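Local atomic coordinates of triacylglycerol lipase (Clostridium botulinum, PDB entry 5AH1), a protein that hydrolyses ester bonds, including those of synthetic polyesters, and probably acts on triacylglycerols as a zinc-binding lipase of the alpha/beta-hydrolase family. Residues 225-237 and 384-397. Residues are numbered along the deposited sequence; the frame is centred on the assembly and turned at random.
With K (potassium ion), chain D.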
ATOM      1  N   SER A 225       0.506  -9.531   4.507  1.00  7.43           N
ATOM      2  CA  SER A 225       1.037  -8.624   5.513  1.00  7.40           C
ATOM      3  C   SER A 225       0.810  -7.197   5.056  1.00  6.82           C
ATOM      4  O   SER A 225       1.268  -6.820   3.970  1.00  8.09           O
ATOM      5  CB  SER A 225       2.533  -8.842   5.714  1.00  7.83           C
ATOM      6  OG  SER A 225       2.821 -10.110   6.258  1.00  8.11           O
ATOM      7  N   THR A 226       0.094  -6.423   5.873  1.00  7.26           N
ATOM      8  CA  THR A 226      -0.117  -5.000   5.606  1.00  7.35           C
ATOM      9  C   THR A 226       0.777  -4.187   6.531  1.00  6.88           C
ATOM     10  O   THR A 226       0.959  -4.533   7.695  1.00  8.45           O
ATOM     11  CB  THR A 226      -1.614  -4.578   5.727  1.00  7.06           C
ATOM     12  OG1 THR A 226      -2.042  -4.549   7.096  1.00  7.84           O
ATOM     13  CG2 THR A 226      -2.503  -5.504   4.939  1.00  7.15           C
ATOM     14  N   ILE A 227       1.375  -3.133   5.977  1.00  6.79           N
ATOM     15  CA  ILE A 227       2.288  -2.258   6.698  1.00  7.17           C
ATOM     16  C   ILE A 227       1.833  -0.826   6.426  1.00  6.48           C
ATOM     17  O   ILE A 227       1.823  -0.382   5.284  1.00  7.66           O
ATOM     18  CB  ILE A 227       3.755  -2.451   6.241  1.00  7.57           C
ATOM     19  CG1 ILE A 227       4.204  -3.908   6.371  1.00  9.01           C
ATOM     20  CG2 ILE A 227       4.667  -1.519   7.035  1.00  7.95           C
ATOM     21  CD1 ILE A 227       5.635  -4.133   5.863  1.00  9.41           C
ATOM     22  N   SER A 228       1.442  -0.123   7.481  1.00  6.80           N
ATOM     23  CA  SER A 228       0.979   1.265   7.364  1.00  8.11           C
ATOM     24  C   SER A 228      -0.245   1.396   6.459  1.00  7.61           C
ATOM     25  O   SER A 228      -0.437   2.407   5.773  1.00  8.83           O
ATOM     26  CB  SER A 228       2.092   2.166   6.823  1.00  8.79           C
ATOM     27  OG  SER A 228       3.335   1.933   7.469  1.00  9.23           O
ATOM     28  N   THR A 229      -1.082   0.372   6.456  1.00  7.19           N
ATOM     29  CA  THR A 229      -2.167   0.294   5.484  1.00  6.49           C
ATOM     30  C   THR A 229      -3.458   0.940   6.005  1.00  6.56           C
ATOM     31  O   THR A 229      -3.850   0.702   7.150  1.00  6.78           O
ATOM     32  CB  THR A 229      -2.442  -1.171   5.108  1.00  6.85           C
ATOM     33  OG1 THR A 229      -1.310  -1.669   4.398  1.00  7.37           O
ATOM     34  CG2 THR A 229      -3.697  -1.348   4.239  1.00  7.35           C
ATOM     35  N   PRO A 230      -4.124   1.741   5.158  1.00  6.46           N
ATOM     36  CA  PRO A 230      -5.443   2.280   5.518  1.00  6.52           C
ATOM     37  C   PRO A 230      -6.531   1.213   5.380  1.00  7.12           C
ATOM     38  O   PRO A 230      -7.365   1.251   4.484  1.00  7.28           O
ATOM     39  CB  PRO A 230      -5.636   3.405   4.513  1.00  6.73           C
ATOM     40  CG  PRO A 230      -4.908   2.922   3.289  1.00  7.08           C
ATOM     41  CD  PRO A 230      -3.689   2.200   3.823  1.00  7.38           C
ATOM     42  N   ASN A 231      -6.503   0.221   6.260  1.00  6.18           N
ATOM     43  CA  ASN A 231      -7.484  -0.847   6.175  1.00  5.88           C
ATOM     44  C   ASN A 231      -8.918  -0.352   6.420  1.00  6.63           C
ATOM     45  O   ASN A 231      -9.874  -0.947   5.910  1.00  6.80           O
ATOM     46  CB  ASN A 231      -7.129  -1.994   7.121  1.00  6.53           C
ATOM     47  CG  ASN A 231      -6.016  -2.896   6.583  1.00  7.56           C
ATOM     48  OD1 ASN A 231      -6.115  -3.417   5.477  1.00  7.51           O
ATOM     49  ND2 ASN A 231      -4.973  -3.105   7.383  1.00  7.84           N
ATOM     50  N   ASP A 232      -9.042   0.742   7.173  1.00  6.42           N
ATOM     51  CA  ASP A 232     -10.298   1.473   7.327  1.00  6.26           C
ATOM     52  C   ASP A 232     -10.237   2.863   6.684  1.00  6.90           C
ATOM     53  O   ASP A 232     -11.013   3.735   7.036  1.00  7.48           O
ATOM     54  CB  ASP A 232     -10.678   1.604   8.806  1.00  6.87           C
ATOM     55  CG  ASP A 232     -11.128   0.301   9.418  1.00  6.78           C
ATOM     56  OD1 ASP A 232     -11.753  -0.526   8.715  1.00  7.42           O
ATOM     57  OD2 ASP A 232     -10.882   0.126  10.634  1.00  8.23           O
ATOM     58  N   GLY A 233      -9.357   3.051   5.709  1.00  6.64           N
ATOM     59  CA  GLY A 233      -9.203   4.342   5.059  1.00  6.98           C
ATOM     60  C   GLY A 233      -8.298   5.280   5.839  1.00  7.10           C
ATOM     61  O   GLY A 233      -7.769   4.948   6.905  1.00  7.86           O
ATOM     62  N   THR A 234      -8.104   6.460   5.287  1.00  7.21           N
ATOM     63  CA  THR A 234      -7.414   7.518   5.974  1.00  7.26           C
ATOM     64  C   THR A 234      -8.218   8.795   5.855  1.00  7.04           C
ATOM     65  O   THR A 234      -8.692   9.157   4.779  1.00  7.11           O
ATOM     66  CB  THR A 234      -5.991   7.752   5.424  1.00  7.49           C
ATOM     67  OG1 THR A 234      -5.520   8.967   5.990  1.00  7.87           O
ATOM     68  CG2 THR A 234      -5.940   7.820   3.885  1.00  8.62           C
ATOM     69  N   THR A 235      -8.340   9.502   6.973  1.00  7.27           N
ATOM     70  CA  THR A 235      -9.070  10.764   6.958  1.00  7.78           C
ATOM     71  C   THR A 235      -8.316  11.861   6.215  1.00  7.50           C
ATOM     72  O   THR A 235      -8.892  12.895   5.921  1.00  8.26           O
ATOM     73  CB  THR A 235      -9.479  11.232   8.359  1.00  8.68           C
ATOM     74  OG1 THR A 235      -8.323  11.531   9.143  1.00  8.05           O
ATOM     75  CG2 THR A 235     -10.362  10.200   9.051  1.00  9.55           C
ATOM     76  N   LEU A 236      -7.069  11.606   5.833  1.00  7.95           N
ATOM     77  CA  LEU A 236      -6.370  12.532   4.941  1.00  8.42           C
ATOM     78  C   LEU A 236      -7.111  12.645   3.612  1.00  7.19           C
ATOM     79  O   LEU A 236      -7.248  13.741   3.050  1.00  8.78           O
ATOM     80  CB  LEU A 236      -4.919  12.116   4.711  1.00  9.48           C
ATOM     81  CG  LEU A 236      -4.074  13.111   3.907  1.00 11.05           C
ATOM     82  CD1 LEU A 236      -4.022  14.475   4.580  1.00 12.63           C
ATOM     83  CD2 LEU A 236      -2.691  12.552   3.713  1.00 10.69           C
ATOM     84  N   SER A 237      -7.626  11.530   3.100  1.00  7.63           N
ATOM     85  CA  SER A 237      -8.451  11.618   1.911  1.00  8.06           C
ATOM     86  C   SER A 237      -9.779  12.309   2.228  1.00  7.61           C
ATOM     87  O   SER A 237     -10.212  13.193   1.482  1.00  9.00           O
ATOM     88  CB  SER A 237      -8.699  10.264   1.261  1.00  8.80           C
ATOM     89  OG  SER A 237      -9.575  10.473   0.168  1.00  9.34           O
ATOM     90  N   ASP A 384       0.614   8.484  11.297  1.00  8.32           N
ATOM     91  CA  ASP A 384       2.019   8.373  10.880  1.00  8.61           C
ATOM     92  C   ASP A 384       2.385   9.399   9.811  1.00  9.07           C
ATOM     93  O   ASP A 384       3.406   9.258   9.127  1.00  9.77           O
ATOM     94  CB  ASP A 384       2.336   6.953  10.385  1.00  8.53           C
ATOM     95  CG  ASP A 384       1.622   6.604   9.089  1.00  8.07           C
ATOM     96  OD1 ASP A 384       0.905   7.479   8.536  1.00  7.92           O
ATOM     97  OD2 ASP A 384       1.743   5.448   8.636  1.00  8.54           O
ATOM     98  N   GLY A 385       1.536  10.418   9.667  1.00  9.46           N
ATOM     99  CA  GLY A 385       1.692  11.440   8.646  1.00  9.50           C
ATOM    100  C   GLY A 385       0.765  11.253   7.455  1.00  8.57           C
ATOM    101  O   GLY A 385       0.481  12.213   6.726  1.00 10.04           O
ATOM    102  N   VAL A 386       0.291  10.024   7.240  1.00  8.83           N
ATOM    103  CA  VAL A 386      -0.528   9.693   6.070  1.00  8.54           C
ATOM    104  C   VAL A 386      -1.784   8.900   6.429  1.00  7.99           C
ATOM    105  O   VAL A 386      -2.845   9.159   5.859  1.00  8.48           O
ATOM    106  CB  VAL A 386       0.313   8.971   4.979  1.00  9.33           C
ATOM    107  CG1 VAL A 386      -0.520   8.653   3.765  1.00  9.43           C
ATOM    108  CG2 VAL A 386       1.499   9.819   4.578  1.00  9.51           C
ATOM    109  N   VAL A 387      -1.659   7.971   7.373  1.00  7.16           N
ATOM    110  CA  VAL A 387      -2.756   7.079   7.735  1.00  6.67           C
ATOM    111  C   VAL A 387      -2.985   7.072   9.241  1.00  7.55           C
ATOM    112  O   VAL A 387      -2.055   6.925  10.022  1.00  8.59           O
ATOM    113  CB  VAL A 387      -2.493   5.627   7.248  1.00  7.21           C
ATOM    114  CG1 VAL A 387      -3.636   4.711   7.608  1.00  7.83           C
ATOM    115  CG2 VAL A 387      -2.264   5.608   5.737  1.00  7.28           C
ATOM    116  N   ASN A 388      -4.252   7.190   9.639  1.00  7.24           N
ATOM    117  CA  ASN A 388      -4.616   7.101  11.051  1.00  7.21           C
ATOM    118  C   ASN A 388      -4.198   5.748  11.624  1.00  6.79           C
ATOM    119  O   ASN A 388      -4.433   4.723  10.997  1.00  7.74           O
ATOM    120  CB  ASN A 388      -6.125   7.267  11.220  1.00  6.83           C
ATOM    121  CG  ASN A 388      -6.697   8.366  10.339  1.00  7.80           C
ATOM    122  OD1 ASN A 388      -6.846   8.173   9.138  1.00  7.77           O
ATOM    123  ND2 ASN A 388      -6.998   9.524  10.926  1.00  8.00           N
ATOM    124  N   CYS A 389      -3.624   5.734  12.824  1.00  7.74           N
ATOM    125  CA  CYS A 389      -3.166   4.493  13.427  1.00  8.01           C
ATOM    126  C   CYS A 389      -4.276   3.485  13.614  1.00  8.56           C
ATOM    127  O   CYS A 389      -4.075   2.291  13.389  1.00  7.95           O
ATOM    128  CB  CYS A 389      -2.467   4.762  14.761  1.00  8.93           C
ATOM    129  SG  CYS A 389      -1.004   5.785  14.643  1.00  9.05           S
ATOM    130  N   ILE A 390      -5.454   3.959  14.008  1.00  8.10           N
ATOM    131  CA  ILE A 390      -6.567   3.067  14.301  1.00  7.93           C
ATOM    132  C   ILE A 390      -6.951   2.229  13.078  1.00  7.74           C
ATOM    133  O   ILE A 390      -7.470   1.131  13.212  1.00  7.97           O
ATOM    134  CB  ILE A 390      -7.811   3.882  14.807  1.00  8.49           C
ATOM    135  CG1 ILE A 390      -8.902   2.952  15.336  1.00  9.52           C
ATOM    136  CG2 ILE A 390      -8.367   4.787  13.721  1.00  8.75           C
ATOM    137  CD1 ILE A 390     -10.074   3.674  15.954  1.00 10.59           C
ATOM    138  N   SER A 391      -6.701   2.773  11.887  1.00  6.90           N
ATOM    139  CA  SER A 391      -7.092   2.142  10.635  1.00  6.40           C
ATOM    140  C   SER A 391      -6.149   1.018  10.208  1.00  6.57           C
ATOM    141  O   SER A 391      -6.495   0.211   9.358  1.00  6.48           O
ATOM    142  CB  SER A 391      -7.090   3.225   9.563  1.00  7.02           C
ATOM    143  OG  SER A 391      -7.476   2.722   8.306  1.00  7.19           O
ATOM    144  N   GLN A 392      -4.971   0.931  10.832  1.00  7.56           N
ATOM    145  CA  GLN A 392      -3.889   0.124  10.289  1.00  7.27           C
ATOM    146  C   GLN A 392      -3.894  -1.347  10.728  1.00  7.49           C
ATOM    147  O   GLN A 392      -3.318  -2.193  10.036  1.00  8.03           O
ATOM    148  CB  GLN A 392      -2.541   0.778  10.621  1.00  7.11           C
ATOM    149  CG  GLN A 392      -2.346   2.125   9.954  1.00  7.04           C
ATOM    150  CD  GLN A 392      -1.000   2.723  10.270  1.00  7.95           C
ATOM    151  OE1 GLN A 392      -0.004   2.006  10.321  1.00  7.88           O
ATOM    152  NE2 GLN A 392      -0.949   4.025  10.534  1.00  8.56           N
ATOM    153  N   ASP A 393      -4.544  -1.665  11.847  1.00  7.79           N
ATOM    154  CA  ASP A 393      -4.455  -3.023  12.379  1.00  7.72           C
ATOM    155  C   ASP A 393      -5.299  -4.045  11.621  1.00  7.40           C
ATOM    156  O   ASP A 393      -5.113  -5.245  11.806  1.00  8.77           O
ATOM    157  CB  ASP A 393      -4.741  -3.068  13.895  1.00  8.57           C
ATOM    158  CG  ASP A 393      -6.152  -2.680  14.254  1.00  9.36           C
ATOM    159  OD1 ASP A 393      -6.926  -2.295  13.363  1.00  9.86           O
ATOM    160  OD2 ASP A 393      -6.467  -2.767  15.461  1.00 11.55           O
ATOM    161  N   GLY A 394      -6.193  -3.573  10.756  1.00  7.60           N
ATOM    162  CA  GLY A 394      -7.039  -4.463   9.996  1.00  6.77           C
ATOM    163  C   GLY A 394      -8.365  -3.803   9.733  1.00  7.29           C
ATOM    164  O   GLY A 394      -8.673  -2.782  10.339  1.00  7.72           O
ATOM    165  N   PRO A 395      -9.140  -4.381   8.814  1.00  7.01           N
ATOM    166  CA  PRO A 395     -10.443  -3.810   8.475  1.00  7.13           C
ATOM    167  C   PRO A 395     -11.437  -4.038   9.617  1.00  7.60           C
ATOM    168  O   PRO A 395     -11.525  -5.159  10.132  1.00  7.94           O
ATOM    169  CB  PRO A 395     -10.834  -4.596   7.228  1.00  7.83           C
ATOM    170  CG  PRO A 395     -10.157  -5.940   7.427  1.00  8.41           C
ATOM    171  CD  PRO A 395      -8.837  -5.598   8.032  1.00  8.12           C
ATOM    172  N   LYS A 396     -12.164  -2.977   9.968  1.00  7.13           N
ATOM    173  CA  LYS A 396     -13.201  -3.000  10.994  1.00  6.80           C
ATOM    174  C   LYS A 396     -14.488  -2.370  10.473  1.00  7.17           C
ATOM    175  O   LYS A 396     -15.566  -2.918  10.704  1.00  7.78           O
ATOM    176  CB  LYS A 396     -12.713  -2.274  12.252  1.00  7.58           C
ATOM    177  CG  LYS A 396     -11.490  -2.951  12.869  1.00  8.19           C
ATOM    178  CD  LYS A 396     -10.894  -2.199  14.025  1.00  9.02           C
ATOM    179  CE  LYS A 396     -10.264  -0.870  13.678  1.00  8.89           C
ATOM    180  NZ  LYS A 396      -9.222  -0.935  12.607  1.00  8.68           N
ATOM    181  N   LEU A 397     -14.393  -1.244   9.762  1.00  6.81           N
ATOM    182  CA  LEU A 397     -15.570  -0.633   9.140  1.00  6.81           C
ATOM    183  C   LEU A 397     -16.142  -1.600   8.130  1.00  7.42           C
ATOM    184  O   LEU A 397     -15.456  -2.033   7.214  1.00  7.87           O
ATOM    185  CB  LEU A 397     -15.197   0.673   8.442  1.00  7.72           C
ATOM    186  CG  LEU A 397     -14.553   1.791   9.272  1.00  8.07           C
ATOM    187  CD1 LEU A 397     -14.206   2.980   8.349  1.00  8.89           C
ATOM    188  CD2 LEU A 397     -15.419   2.245  10.426  1.00  9.09           C
TER
HETATM  189  K     K D1457     -12.468  14.479   0.512  1.00 10.14           K
HETATM  190  O   HOH W   1      -1.204  -2.113   8.316  1.00  7.77           O
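Asp232 and Lys396 carry the charged part of this contact. OD2 of Asp232 meets Lys396 NZ at 2.8 Å, and the lysine chain, bent at chi3 and chi4, curls back so that NZ also reaches Asp393 OD1 and the carbonyls of Ile390 and Gly394. The other oxygen, Asp232 OD1, takes two backbone donors: Lys396 N on its syn lone pair, almost straight at 177°, and Leu397 N from above the carboxylate plane.

Hydroxyls and amides do the rest of the polar work. With chi1 at -179°, Ser391 turns OG to the 230-233 type I turn, accepting from Asp232 N (2.8 Å) and donating to Gly233 O (2.6 Å). Asn388 OD1 takes Thr235 N on a lone pair (2.9 Å), and ND2 gives to Thr235 OG1 in the amide plane (3.0 Å); Trp380 is a further partner. Thr234 OG1 donates to Val386 O at 2.7 Å while accepting from Leu236 N, the N-cap bond of helix 235-239, where Ser237 O binds potassium with Asp238 and Met240.

Among apolar side chains, Val387 CG1 meets Pro230 CB at 3.9 Å, crossing at about a right angle.

Asp384 OD2 is hydrogen-bonded to Thr333 OG1 and His426 ND1, consistent with an alpha/beta-hydrolase Ser-His-Asp triad whose nucleophile would be Ser182; the contact packs its loop against the one leaving central strand 221-227.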